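Local coordinates for protein trichothecene 3-O-acetyltransferase (Gibberella zeae, PDB 2RKV) that catalyses, as a BAHD-superfamily enzyme, the transfer of an acetyl group from acetyl-CoA to the C3 hydroxyl of trichothecene mycotoxins such as T-2 toxin, at residues 157-161 / 162-166; 168-171 / 172-175; 189-192 / 193-196; 294-298 / 299-303; 341-344 / 345-348. All coordinates share one frame; numbering follows the deposited sequence. Where two conformers were deposited one is given.

Contact 1 (157-161 / 162-166); sequences GAMDM and VGQDA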
loop_
_atom_site.group_PDB
_atom_site.type_symbol
_atom_site.label_atom_id
_atom_site.label_comp_id
_atom_site.label_asym_id
_atom_site.label_seq_id
_atom_site.Cartn_x
_atom_site.Cartn_y
_atom_site.Cartn_z
ATOM N N GLY A 157 1.799 6.856 8.808
ATOM C CA GLY A 157 3.026 7.321 9.477
ATOM C C GLY A 157 3.601 6.227 10.375
ATOM O O GLY A 157 4.817 6.128 10.558
ATOM N N ALA A 158 2.712 5.402 10.919
ATOM C CA ALA A 158 3.097 4.318 11.834
ATOM C C ALA A 158 3.493 3.030 11.129
ATOM O O ALA A 158 4.183 2.189 11.710
ATOM C CB ALA A 158 1.972 4.037 12.821
ATOM N N MET A 159 3.056 2.859 9.882
ATOM C CA MET A 159 3.338 1.613 9.169
ATOM C C MET A 159 3.139 1.729 7.674
ATOM O O MET A 159 2.186 2.356 7.222
ATOM C CB MET A 159 2.462 0.466 9.705
ATOM C CG MET A 159 0.955 0.649 9.502
ATOM S SD MET A 159 -0.023 -0.582 10.420
ATOM C CE MET A 159 0.138 0.092 12.074
ATOM N N ASP A 160 4.046 1.109 6.919
ATOM C CA ASP A 160 3.785 0.836 5.510
ATOM C C ASP A 160 3.032 -0.500 5.435
ATOM O O ASP A 160 2.713 -1.100 6.479
ATOM C CB ASP A 160 5.096 0.837 4.694
ATOM C CG ASP A 160 6.168 -0.085 5.281
ATOM O OD1 ASP A 160 5.806 -1.122 5.883
ATOM O OD2 ASP A 160 7.377 0.207 5.119
ATOM N N MET A 161 2.721 -0.978 4.232
ATOM C CA MET A 161 1.961 -2.226 4.133
ATOM C C MET A 161 2.764 -3.451 4.592
ATOM O O MET A 161 2.186 -4.436 5.067
ATOM C CB MET A 161 1.368 -2.421 2.730
ATOM C CG MET A 161 0.614 -3.727 2.554
ATOM S SD MET A 161 -0.704 -3.958 3.774
ATOM C CE MET A 161 -2.109 -3.291 2.874
ATOM N N VAL A 162 4.093 -3.394 4.467
ATOM C CA VAL A 162 4.930 -4.493 4.966
ATOM C C VAL A 162 4.794 -4.552 6.498
ATOM O O VAL A 162 4.586 -5.627 7.069
ATOM C CB VAL A 162 6.400 -4.357 4.526
ATOM C CG1 VAL A 162 7.304 -5.388 5.230
ATOM C CG2 VAL A 162 6.496 -4.514 2.990
ATOM N N GLY A 163 4.869 -3.387 7.140
ATOM C CA GLY A 163 4.686 -3.308 8.594
ATOM C C GLY A 163 3.274 -3.713 8.995
ATOM O O GLY A 163 3.068 -4.439 9.977
ATOM N N GLN A 164 2.294 -3.246 8.228
ATOM C CA GLN A 164 0.888 -3.560 8.504
ATOM C C GLN A 164 0.662 -5.062 8.416
ATOM O O GLN A 164 -0.018 -5.651 9.267
ATOM C CB GLN A 164 -0.017 -2.818 7.515
ATOM C CG GLN A 164 -1.512 -2.872 7.861
ATOM C CD GLN A 164 -2.276 -1.744 7.178
ATOM O OE1 GLN A 164 -1.725 -0.661 6.958
ATOM N NE2 GLN A 164 -3.543 -1.992 6.838
ATOM N N ASP A 165 1.264 -5.690 7.404
ATOM C CA ASP A 165 1.186 -7.142 7.254
ATOM C C ASP A 165 1.797 -7.826 8.490
ATOM O O ASP A 165 1.235 -8.798 9.008
ATOM C CB ASP A 165 1.926 -7.577 5.977
ATOM C CG ASP A 165 1.827 -9.078 5.711
ATOM O OD1 ASP A 165 0.759 -9.673 5.964
ATOM O OD2 ASP A 165 2.809 -9.663 5.202
ATOM N N ALA A 166 2.938 -7.317 8.963
ATOM C CA ALA A 166 3.602 -7.897 10.139
ATOM C C ALA A 166 2.685 -7.843 11.366
ATOM O O ALA A 166 2.563 -8.830 12.091
ATOM C CB ALA A 166 4.917 -7.186 10.409
HETATM O O HOH W 1 0.354 1.082 5.668
#
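With chi1 at 52°, the D160 carboxylate sits between its own backbone N and carbonyl carbon, and OD1 swings over the start of the helix to meet G163. The result is an N-cap: G163 N donates to D160 OD1 at 2.8 Å in a nearly straight bond (165°), nearly along the C-O axis. The D160 carbonyl O serves the same turn, accepting Q164 N at 2.8 Å in the carbonyl plane. M159 has a similar first torsion (64°), and with its chain extended at chi2 its SD lies against Q164 CB at 3.7 Å, the two side chains crossing at about a right angle. A water donates both to M159 O (2.7 Å) and to Q164 OE1 (3.0 Å), tying loop to helix, while Q164 NE2 is taken by T21 O. D160 OD2 forms a salt bridge with R296 NH1 and accepts from L309 N, so both carboxylate oxygens are engaged. D160 closes the HXXXD signature of BAHD acyltransferases that begins at H156 of the toxin pocket. The loop joins strand 147-155 to helix 161-176, with M161 and Q164 packed on I23 of strand 20-28.

Contact 2 (168-171 / 172-175); sequences IRLL and SKAC
L171 lays its CD1 methyl against C175 SG, 3.9 Å away and one helical turn further on. With CG of L171 opposite the backbone N (chi1 170°), the leucine branch runs beside its carbonyl carbon and meets the sulfur of C175, whose chi1 of -73° keeps SG next to its own N. A second apolar touch joins residues three apart: L170 CD2 lies 4.1 Å from K173 CD, so the lysine uses its methylene chain here while NZ continues to a salt bridge with E184. A174 CB rests between two carbonyl oxygens, 3.5 Å from both L170 O and L171 O. Beneath these side chains the ladder of i to i+4 bonds is unbroken, from S172 N to I168 O (2.9 Å) through C175 N to L171 O (2.9 Å). L170 and L171 pack against F49, and L171 also against F42 and L46, all of helix 35-52. The helix thus sets its leucines on a neighbouring helix while polar side chains bind other parts of the chain, S172 OG bonding to F390 N of a loop; it is the helix that follows the HXXXD loop in the BAHD fold.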
loop_
_atom_site.group_PDB
_atom_site.type_symbol
_atom_site.label_atom_id
_atom_site.label_comp_id
_atom_site.label_asym_id
_atom_site.label_seq_id
_atom_site.Cartn_x
_atom_site.Cartn_y
_atom_site.Cartn_z
ATOM N N ILE A 168 -0.697 -7.546 11.318
ATOM C CA ILE A 168 -1.857 -8.410 11.048
ATOM C C ILE A 168 -1.515 -9.897 11.259
ATOM O O ILE A 168 -2.298 -10.644 11.849
ATOM C CB ILE A 168 -2.461 -8.149 9.647
ATOM C CG1 ILE A 168 -2.924 -6.690 9.542
ATOM C CG2 ILE A 168 -3.623 -9.116 9.366
ATOM C CD1 ILE A 168 -3.353 -6.262 8.142
ATOM N N ARG A 169 -0.331 -10.296 10.796
ATOM C CA ARG A 169 0.169 -11.656 10.976
ATOM C C ARG A 169 0.184 -12.043 12.458
ATOM O O ARG A 169 -0.255 -13.136 12.830
ATOM C CB ARG A 169 1.572 -11.772 10.370
ATOM C CG ARG A 169 2.268 -13.112 10.547
ATOM C CD ARG A 169 3.340 -13.307 9.471
ATOM N NE ARG A 169 4.374 -12.270 9.495
ATOM C CZ ARG A 169 4.531 -11.321 8.570
ATOM N NH1 ARG A 169 5.519 -10.441 8.688
ATOM N NH2 ARG A 169 3.717 -11.244 7.523
ATOM N N LEU A 170 0.701 -11.148 13.300
ATOM C CA LEU A 170 0.750 -11.412 14.740
ATOM C C LEU A 170 -0.644 -11.369 15.354
ATOM O O LEU A 170 -0.948 -12.122 16.289
ATOM C CB LEU A 170 1.683 -10.436 15.456
ATOM C CG LEU A 170 3.181 -10.575 15.138
ATOM C CD1 LEU A 170 3.998 -9.788 16.156
ATOM C CD2 LEU A 170 3.620 -12.053 15.140
ATOM N N LEU A 171 -1.507 -10.499 14.831
ATOM C CA LEU A 171 -2.890 -10.508 15.296
ATOM C C LEU A 171 -3.510 -11.886 15.016
ATOM O O LEU A 171 -4.221 -12.431 15.869
ATOM C CB LEU A 171 -3.712 -9.387 14.659
ATOM C CG LEU A 171 -5.230 -9.430 14.895
ATOM C CD1 LEU A 171 -5.574 -9.428 16.398
ATOM C CD2 LEU A 171 -5.912 -8.271 14.167
ATOM N N SER A 172 -3.228 -12.466 13.844
ATOM C CA SER A 172 -3.759 -13.801 13.546
ATOM C C SER A 172 -3.269 -14.835 14.568
ATOM O O SER A 172 -4.062 -15.627 15.084
ATOM C CB SER A 172 -3.431 -14.246 12.118
ATOM O OG SER A 172 -4.145 -15.439 11.808
ATOM N N LYS A 173 -1.974 -14.798 14.880
ATOM C CA LYS A 173 -1.406 -15.667 15.922
ATOM C C LYS A 173 -2.147 -15.471 17.239
ATOM O O LYS A 173 -2.534 -16.433 17.899
ATOM C CB LYS A 173 0.075 -15.364 16.149
ATOM C CG LYS A 173 0.998 -15.869 15.047
ATOM C CD LYS A 173 2.433 -15.941 15.567
ATOM C CE LYS A 173 3.376 -16.552 14.533
ATOM N NZ LYS A 173 4.725 -16.815 15.145
ATOM N N ALA A 174 -2.335 -14.212 17.615
ATOM C CA ALA A 174 -2.971 -13.889 18.894
ATOM C C ALA A 174 -4.402 -14.430 18.949
ATOM O O ALA A 174 -4.827 -14.954 19.977
ATOM C CB ALA A 174 -2.946 -12.398 19.138
ATOM N N CYS A 175 -5.142 -14.307 17.846
ATOM C CA CYS A 175 -6.496 -14.875 17.749
ATOM C C CYS A 175 -6.505 -16.392 17.969
ATOM O O CYS A 175 -7.420 -16.944 18.592
ATOM C CB CYS A 175 -7.121 -14.525 16.395
ATOM S SG CYS A 175 -7.599 -12.807 16.244
#

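Contact 3 (189-192 / 193-196); sequences NLDR and KTIV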
loop_
_atom_site.group_PDB
_atom_site.type_symbol
_atom_site.label_atom_id
_atom_site.label_comp_id
_atom_site.label_asym_id
_atom_site.label_seq_id
_atom_site.Cartn_x
_atom_site.Cartn_y
_atom_site.Cartn_z
ATOM N N ASN A 189 9.559 -4.281 18.590
ATOM C CA ASN A 189 9.989 -3.346 19.620
ATOM C C ASN A 189 11.309 -2.636 19.319
ATOM O O ASN A 189 11.846 -1.911 20.167
ATOM C CB ASN A 189 10.005 -4.050 20.981
ATOM C CG ASN A 189 8.604 -4.368 21.469
ATOM O OD1 ASN A 189 8.188 -5.538 21.505
ATOM N ND2 ASN A 189 7.847 -3.325 21.801
ATOM N N LEU A 190 11.816 -2.805 18.097
ATOM C CA LEU A 190 12.989 -2.046 17.675
ATOM C C LEU A 190 12.712 -0.550 17.781
ATOM O O LEU A 190 11.624 -0.082 17.435
ATOM C CB LEU A 190 13.378 -2.395 16.237
ATOM C CG LEU A 190 13.862 -3.823 15.967
ATOM C CD1 LEU A 190 13.999 -4.022 14.469
ATOM C CD2 LEU A 190 15.185 -4.112 16.683
ATOM N N ASP A 191 13.699 0.198 18.262
ATOM C CA ASP A 191 13.597 1.650 18.274
ATOM C C ASP A 191 13.521 2.156 16.832
ATOM O O ASP A 191 14.293 1.724 15.967
ATOM C CB ASP A 191 14.785 2.271 18.999
ATOM C CG ASP A 191 14.516 3.698 19.440
ATOM O OD1 ASP A 191 13.367 4.017 19.825
ATOM O OD2 ASP A 191 15.461 4.504 19.400
ATOM N N ARG A 192 12.590 3.069 16.582
ATOM C CA ARG A 192 12.329 3.531 15.216
ATOM C C ARG A 192 13.190 4.724 14.838
ATOM O O ARG A 192 13.632 4.818 13.703
ATOM C CB ARG A 192 10.860 3.909 15.026
ATOM C CG ARG A 192 9.887 2.872 15.549
ATOM C CD ARG A 192 8.497 3.106 14.998
ATOM N NE ARG A 192 7.584 2.046 15.414
ATOM C CZ ARG A 192 6.400 1.824 14.849
ATOM N NH1 ARG A 192 5.978 2.605 13.853
ATOM N NH2 ARG A 192 5.637 0.827 15.281
ATOM N N LYS A 193 13.407 5.642 15.778
ATOM C CA LYS A 193 14.038 6.924 15.435
ATOM C C LYS A 193 15.503 6.793 15.020
ATOM O O LYS A 193 16.072 7.721 14.451
ATOM C CB LYS A 193 13.878 7.951 16.559
ATOM C CG LYS A 193 14.672 7.651 17.823
ATOM C CD LYS A 193 14.404 8.687 18.929
ATOM C CE LYS A 193 15.072 10.027 18.663
ATOM N NZ LYS A 193 14.773 11.030 19.750
ATOM N N THR A 194 16.097 5.635 15.288
ATOM C CA THR A 194 17.507 5.405 14.955
ATOM C C THR A 194 17.690 4.326 13.885
ATOM O O THR A 194 18.824 3.993 13.524
ATOM C CB THR A 194 18.321 5.009 16.202
ATOM O OG1 THR A 194 17.763 3.815 16.763
ATOM C CG2 THR A 194 18.313 6.140 17.246
ATOM N N ILE A 195 16.586 3.797 13.356
ATOM C CA ILE A 195 16.655 2.617 12.482
ATOM C C ILE A 195 17.265 2.891 11.095
ATOM O O ILE A 195 17.734 1.967 10.419
ATOM C CB ILE A 195 15.285 1.881 12.387
ATOM C CG1 ILE A 195 15.523 0.381 12.140
ATOM C CG2 ILE A 195 14.350 2.546 11.345
ATOM C CD1 ILE A 195 14.325 -0.511 12.407
ATOM N N VAL A 196 17.245 4.157 10.681
ATOM C CA VAL A 196 17.951 4.598 9.479
ATOM C C VAL A 196 19.102 5.501 9.925
ATOM O O VAL A 196 18.873 6.641 10.350
ATOM C CB VAL A 196 17.027 5.368 8.493
ATOM C CG1 VAL A 196 17.816 5.788 7.240
ATOM C CG2 VAL A 196 15.818 4.528 8.093
HETATM O O HOH W 2 18.027 3.431 19.421
#
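I195 reaches back over the turn it closes, and its side chain meets the preceding residues atom by atom. Its CB lies 3.7 Å from D191 O; the CG2 branch, set between the backbone N and the carbonyl carbon, comes to 3.4 Å from R192 O. CG1 takes the other way out and packs on V301, and CD1 at the tip touches L190 CD1 at 4.1 Å, the two side chains crossing at about a right angle. The backbone beneath is a type I beta turn from R192 to I195. Its closing bond, I195 N to R192 O, measures 3.1 Å and is straight at the hydrogen (169°), yet the donor stands 64° out of the carbonyl plane. On the solvent side, D191 and K193 lie side by side and point the same way, with D191 OD2 3.6 Å from K193 CG. A water donates to D191 OD2 at 2.8 Å and is also hydrogen-bonded to T194 OG1 at 2.7 Å, bridging the carboxylate to the hydroxyl. In this surface loop between helix 182-187 and strand 229-236 the chemistry is therefore divided. Hydration and methylene packing, with no salt bridge between D191 and K193, characterise the outer side, whereas inward I195 joins the loop to V301, and the extended R192 joins it to A158 O through NH1 and to W55 by a cation-pi contact.

Contact 4 (294-298 / 299-303); sequences DARPA and MGVSN. With COA (coenzyme A), chain B.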
loop_
_atom_site.group_PDB
_atom_site.type_symbol
_atom_site.label_atom_id
_atom_site.label_comp_id
_atom_site.label_asym_id
_atom_site.label_seq_id
_atom_site.Cartn_x
_atom_site.Cartn_y
_atom_site.Cartn_z
ATOM N N ASP A 294 10.124 -1.398 -0.525
ATOM C CA ASP A 294 10.427 -1.723 0.868
ATOM C C ASP A 294 11.925 -1.570 1.060
ATOM O O ASP A 294 12.721 -2.202 0.342
ATOM C CB ASP A 294 9.978 -3.164 1.172
ATOM C CG ASP A 294 10.355 -3.641 2.583
ATOM O OD1 ASP A 294 10.722 -2.810 3.448
ATOM O OD2 ASP A 294 10.253 -4.872 2.813
ATOM N N ALA A 295 12.305 -0.721 2.016
ATOM C CA ALA A 295 13.707 -0.424 2.280
ATOM C C ALA A 295 14.312 -1.312 3.369
ATOM O O ALA A 295 15.502 -1.197 3.675
ATOM C CB ALA A 295 13.889 1.054 2.619
ATOM N N ARG A 296 13.502 -2.201 3.947
ATOM C CA ARG A 296 14.006 -3.078 5.013
ATOM C C ARG A 296 15.234 -3.898 4.580
ATOM O O ARG A 296 16.249 -3.887 5.280
ATOM C CB ARG A 296 12.909 -3.991 5.569
ATOM C CG ARG A 296 11.896 -3.285 6.475
ATOM C CD ARG A 296 10.669 -4.176 6.658
ATOM N NE ARG A 296 9.586 -3.516 7.395
ATOM C CZ ARG A 296 8.834 -2.524 6.927
ATOM N NH1 ARG A 296 9.025 -2.050 5.690
ATOM N NH2 ARG A 296 7.869 -2.022 7.694
ATOM N N PRO A 297 15.155 -4.594 3.428
ATOM C CA PRO A 297 16.320 -5.397 3.005
ATOM C C PRO A 297 17.612 -4.579 2.842
ATOM O O PRO A 297 18.654 -4.974 3.369
ATOM C CB PRO A 297 15.864 -6.006 1.678
ATOM C CG PRO A 297 14.361 -6.024 1.770
ATOM C CD PRO A 297 14.033 -4.741 2.480
ATOM N N ALA A 298 17.535 -3.433 2.168
ATOM C CA ALA A 298 18.708 -2.571 1.990
ATOM C C ALA A 298 19.266 -2.077 3.325
ATOM O O ALA A 298 20.473 -1.866 3.459
ATOM C CB ALA A 298 18.382 -1.390 1.072
ATOM N N MET A 299 18.384 -1.906 4.312
ATOM C CA MET A 299 18.778 -1.389 5.619
ATOM C C MET A 299 19.197 -2.497 6.595
ATOM O O MET A 299 19.639 -2.211 7.711
ATOM C CB MET A 299 17.637 -0.547 6.207
ATOM C CG MET A 299 18.083 0.652 7.040
ATOM S SD MET A 299 19.077 1.896 6.158
ATOM C CE MET A 299 18.262 2.032 4.587
ATOM N N GLY A 300 19.048 -3.751 6.170
ATOM C CA GLY A 300 19.347 -4.909 7.015
ATOM C C GLY A 300 18.347 -5.093 8.148
ATOM O O GLY A 300 18.695 -5.601 9.223
ATOM N N VAL A 301 17.104 -4.683 7.906
ATOM C CA VAL A 301 16.051 -4.740 8.921
ATOM C C VAL A 301 15.125 -5.936 8.662
ATOM O O VAL A 301 14.845 -6.280 7.513
ATOM C CB VAL A 301 15.255 -3.402 8.965
ATOM C CG1 VAL A 301 14.028 -3.491 9.880
ATOM C CG2 VAL A 301 16.166 -2.252 9.414
ATOM N N SER A 302 14.666 -6.563 9.744
ATOM C CA SER A 302 13.767 -7.715 9.678
ATOM C C SER A 302 12.491 -7.413 8.896
ATOM O O SER A 302 11.925 -6.331 9.020
ATOM C CB SER A 302 13.392 -8.136 11.099
ATOM O OG SER A 302 12.339 -9.074 11.098
ATOM N N ASN A 303 12.037 -8.385 8.110
ATOM C CA ASN A 303 10.734 -8.313 7.447
ATOM C C ASN A 303 9.594 -8.136 8.459
ATOM O O ASN A 303 8.493 -7.692 8.110
ATOM C CB ASN A 303 10.501 -9.578 6.617
ATOM C CG ASN A 303 9.246 -9.497 5.772
ATOM O OD1 ASN A 303 9.118 -8.619 4.908
ATOM N ND2 ASN A 303 8.317 -10.409 6.009
HETATM N N1A COA B . 18.397 -14.998 -11.770
HETATM C C2A COA B . 17.117 -14.784 -12.237
HETATM N N3A COA B . 16.179 -14.160 -11.438
HETATM C C4A COA B . 16.534 -13.758 -10.189
HETATM C C5A COA B . 17.826 -13.961 -9.703
HETATM C C6A COA B . 18.774 -14.593 -10.504
HETATM N N6A COA B . 19.917 -15.030 -9.965
HETATM N N7A COA B . 17.889 -13.458 -8.443
HETATM C C8A COA B . 16.675 -12.946 -8.126
HETATM N N9A COA B . 15.831 -13.126 -9.197
HETATM C C1B COA B . 14.408 -12.767 -9.275
HETATM C C2B COA B . 13.601 -13.720 -8.418
HETATM O O2B COA B . 13.378 -14.933 -9.077
HETATM C C3B COA B . 12.339 -12.915 -8.216
HETATM O O3B COA B . 11.607 -12.909 -9.403
HETATM P P3B COA B . 10.207 -13.658 -9.510
HETATM O O7A COA B . 9.298 -13.102 -8.434
HETATM O O8A COA B . 10.498 -15.122 -9.301
HETATM O O9A COA B . 9.662 -13.416 -10.890
HETATM C C4B COA B . 12.852 -11.504 -8.133
HETATM O O4B COA B . 14.139 -11.484 -8.736
HETATM C C5B COA B . 12.905 -11.035 -6.701
HETATM O O5B COA B . 13.154 -9.678 -6.877
HETATM P P1A COA B . 12.858 -8.633 -5.716
HETATM O O1A COA B . 13.307 -9.191 -4.367
HETATM O O2A COA B . 13.499 -7.314 -6.077
HETATM O O3A COA B . 11.267 -8.577 -5.568
HETATM P P2A COA B . 10.194 -8.247 -6.699
HETATM O O4A COA B . 9.125 -9.313 -6.643
HETATM O O5A COA B . 10.801 -8.004 -8.052
HETATM O O6A COA B . 9.581 -6.870 -6.182
HETATM C CBP COA B . 9.659 -4.676 -5.277
HETATM C CCP COA B . 10.308 -5.657 -6.250
HETATM C CDP COA B . 8.201 -4.450 -5.683
HETATM C CEP COA B . 10.377 -3.331 -5.366
HETATM C CAP COA B . 9.764 -5.291 -3.873
HETATM O OAP COA B . 11.114 -5.490 -3.504
HETATM C C9P COA B . 9.134 -4.427 -2.832
HETATM O O9P COA B . 9.912 -3.449 -2.204
HETATM N N8P COA B . 7.854 -4.667 -2.582
HETATM C C7P COA B . 7.084 -3.894 -1.639
HETATM C C6P COA B . 6.685 -2.557 -2.247
HETATM C C5P COA B . 5.863 -1.854 -1.209
HETATM O O5P COA B . 6.279 -1.781 -0.034
HETATM N N4P COA B . 4.708 -1.348 -1.623
HETATM O O HOH W 3 11.224 -6.871 4.235
#
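R296 O and P297 O accept V301 N and G300 N, closing a short, weakly bonded helix in a Schellman motif. The V301 N bond to R296 O is 2.9 Å long and almost straight (170°), and G300, with positive phi, makes the turn that lets its own N reach P297 O. One turn back, A295 O accepts M299 N at 3.0 Å, nearly along the carbonyl axis. At the start of the helix D294 OD1 accepts twice: R296 N, at 2.9 Å, is the capping bond that starts the turn, and R296 NH1, also at 2.9 Å, is a salt bridge. The two donors come from opposite faces of the carboxylate plane, each more than 50° out of it, while OD1 itself lies in the guanidinium plane. NH1 is shared with a second carboxylate from outside the loop, and R296 NH2 donates to Y305 O. The second oxygen, D294 OD2, takes a water at 2.6 Å, and the same water donates to N303 OD1, bridging the start of the loop to its end. D294 also serves the cofactor: its backbone N donates to the pantetheine carbonyl O9P of coenzyme A at 2.7 Å, alongside anchors such as S260, T261, K245 and R335. S302 OG bonds to E183. The extended arginine chain runs alongside residues 301-302, its CG 4.0 Å from V301 CG1 and its CD 3.4 Å from S302 O.

Contact 5 (341-344 / 345-348); sequences ASMR and QRTR
A341 begins two turns of alpha-helix, within helix 340-356, in which each residue of 341-344 is paired with the one four places on; A341 O accepts Q345 N at 3.0 Å. S342 does the same for R346 N, and the methylenes of R346 fold back over it, CG lying 3.2 Å from S342 O. The R346 guanidinium is bound through NH2 to M312 O. M343 follows, facing A298 of helix 296-299 and strand 310-318, its chain bent at chi2 and chi3. Its SD lies 3.9 Å from R346 NH1, at the edge of the guanidinium, and its CE comes to 3.5 Å from T347 OG1. The M343 carbonyl is gripped twice by T347, by OG1 at 2.7 Å and by N at 3.0 Å, from opposite faces of its plane. A chi1 of -59° places the hydroxyl beside the threonine N, from where OG1 can also bond to N311. R344 closes the segment with its O accepting R348 N. In one of its two conformers, and so less certainly, its extended chain lies side by side with R348, the guanidinium planes 38° apart. R344 NH1 and R348 NH1, like-charged donors, are then only 3.4 Å from each other. On the R348 side the guanidinium is held by backbone carbonyls, NE donating to P197 O and NH2 to Y198 O.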
loop_
_atom_site.group_PDB
_atom_site.type_symbol
_atom_site.label_atom_id
_atom_site.label_comp_id
_atom_site.label_asym_id
_atom_site.label_seq_id
_atom_site.Cartn_x
_atom_site.Cartn_y
_atom_site.Cartn_z
ATOM N N ALA A 341 22.759 -1.122 -2.348
ATOM C CA ALA A 341 23.621 -0.011 -1.918
ATOM C C ALA A 341 23.011 1.341 -2.295
ATOM O O ALA A 341 23.083 2.298 -1.517
ATOM C CB ALA A 341 25.039 -0.145 -2.476
ATOM N N SER A 342 22.400 1.398 -3.479
ATOM C CA SER A 342 21.721 2.608 -3.947
ATOM C C SER A 342 20.478 2.905 -3.117
ATOM O O SER A 342 20.256 4.036 -2.702
ATOM C CB SER A 342 21.341 2.494 -5.422
ATOM O OG SER A 342 20.508 3.578 -5.807
ATOM N N MET A 343 19.667 1.879 -2.873
ATOM C CA MET A 343 18.475 2.048 -2.046
ATOM C C MET A 343 18.838 2.521 -0.639
ATOM O O MET A 343 18.173 3.400 -0.082
ATOM C CB MET A 343 17.667 0.755 -1.999
ATOM C CG MET A 343 16.620 0.648 -3.088
ATOM S SD MET A 343 15.272 1.861 -2.908
ATOM C CE MET A 343 14.886 1.749 -1.173
ATOM N N ARG A 344 19.899 1.952 -0.078
ATOM C CA ARG A 344 20.338 2.338 1.257
ATOM C C ARG A 344 20.804 3.793 1.294
ATOM O O ARG A 344 20.366 4.556 2.155
ATOM C CB ARG A 344 21.427 1.400 1.787
ATOM C CG ARG A 344 21.812 1.695 3.229
ATOM C CD ARG A 344 22.810 0.690 3.771
ATOM N NE ARG A 344 23.172 1.008 5.151
ATOM C CZ ARG A 344 24.283 1.640 5.515
ATOM N NH1 ARG A 344 25.177 2.021 4.607
ATOM N NH2 ARG A 344 24.507 1.883 6.799
ATOM N N GLN A 345 21.668 4.185 0.351
ATOM C CA GLN A 345 22.182 5.559 0.325
ATOM C C GLN A 345 21.049 6.574 0.152
ATOM O O GLN A 345 20.988 7.584 0.858
ATOM C CB GLN A 345 23.263 5.722 -0.765
ATOM C CG GLN A 345 23.809 7.150 -0.956
ATOM C CD GLN A 345 24.606 7.688 0.235
ATOM O OE1 GLN A 345 24.704 8.904 0.425
ATOM N NE2 GLN A 345 25.186 6.793 1.025
ATOM N N ARG A 346 20.135 6.284 -0.774
ATOM C CA ARG A 346 19.039 7.195 -1.067
ATOM C C ARG A 346 18.127 7.345 0.142
ATOM O O ARG A 346 17.761 8.460 0.521
ATOM C CB ARG A 346 18.258 6.717 -2.293
ATOM C CG ARG A 346 19.061 6.850 -3.605
ATOM C CD ARG A 346 18.274 6.396 -4.829
ATOM N NE ARG A 346 17.040 7.160 -4.963
ATOM C CZ ARG A 346 15.824 6.649 -4.809
ATOM N NH1 ARG A 346 15.667 5.346 -4.554
ATOM N NH2 ARG A 346 14.764 7.436 -4.920
ATOM N N THR A 347 17.799 6.218 0.765
ATOM C CA THR A 347 16.897 6.201 1.912
ATOM C C THR A 347 17.530 6.921 3.102
ATOM O O THR A 347 16.856 7.669 3.821
ATOM C CB THR A 347 16.482 4.750 2.255
ATOM O OG1 THR A 347 15.841 4.169 1.112
ATOM C CG2 THR A 347 15.513 4.716 3.439
ATOM N N ARG A 348 18.834 6.712 3.304
ATOM C CA ARG A 348 19.555 7.433 4.354
ATOM C C ARG A 348 19.547 8.940 4.089
ATOM O O ARG A 348 19.431 9.736 5.020
ATOM C CB ARG A 348 20.990 6.917 4.500
ATOM C CG ARG A 348 21.075 5.524 5.095
ATOM C CD ARG A 348 22.523 5.066 5.171
ATOM N NE ARG A 348 23.272 5.831 6.167
ATOM C CZ ARG A 348 24.601 5.934 6.212
ATOM N NH1 ARG A 348 25.357 5.338 5.298
ATOM N NH2 ARG A 348 25.174 6.656 7.169
HETATM O O HOH W 4 17.522 3.324 -5.885
#

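Overall arrangement
The five contacts follow one another along the chain without interleaving. Contacts 1 and 2 share helix 161-176, their centres 14 Å apart, and carry the HXXXD loop outward to helix 35-52. Contact 4, at the end of strand 286-294 beside coenzyme A, is the meeting point: its centre lies 13 Å from contact 1, which it joins by a salt bridge, 12 Å from contact 3 and 11 Å from contact 5 on helix 340-356. Contact 3 touches both contact 1 and contact 5, whereas contacts 2 and 5 are 32 Å apart. Residues far apart in sequence thus link the signature loop of the N-terminal half to the strand that binds the cofactor and the helix packed behind it.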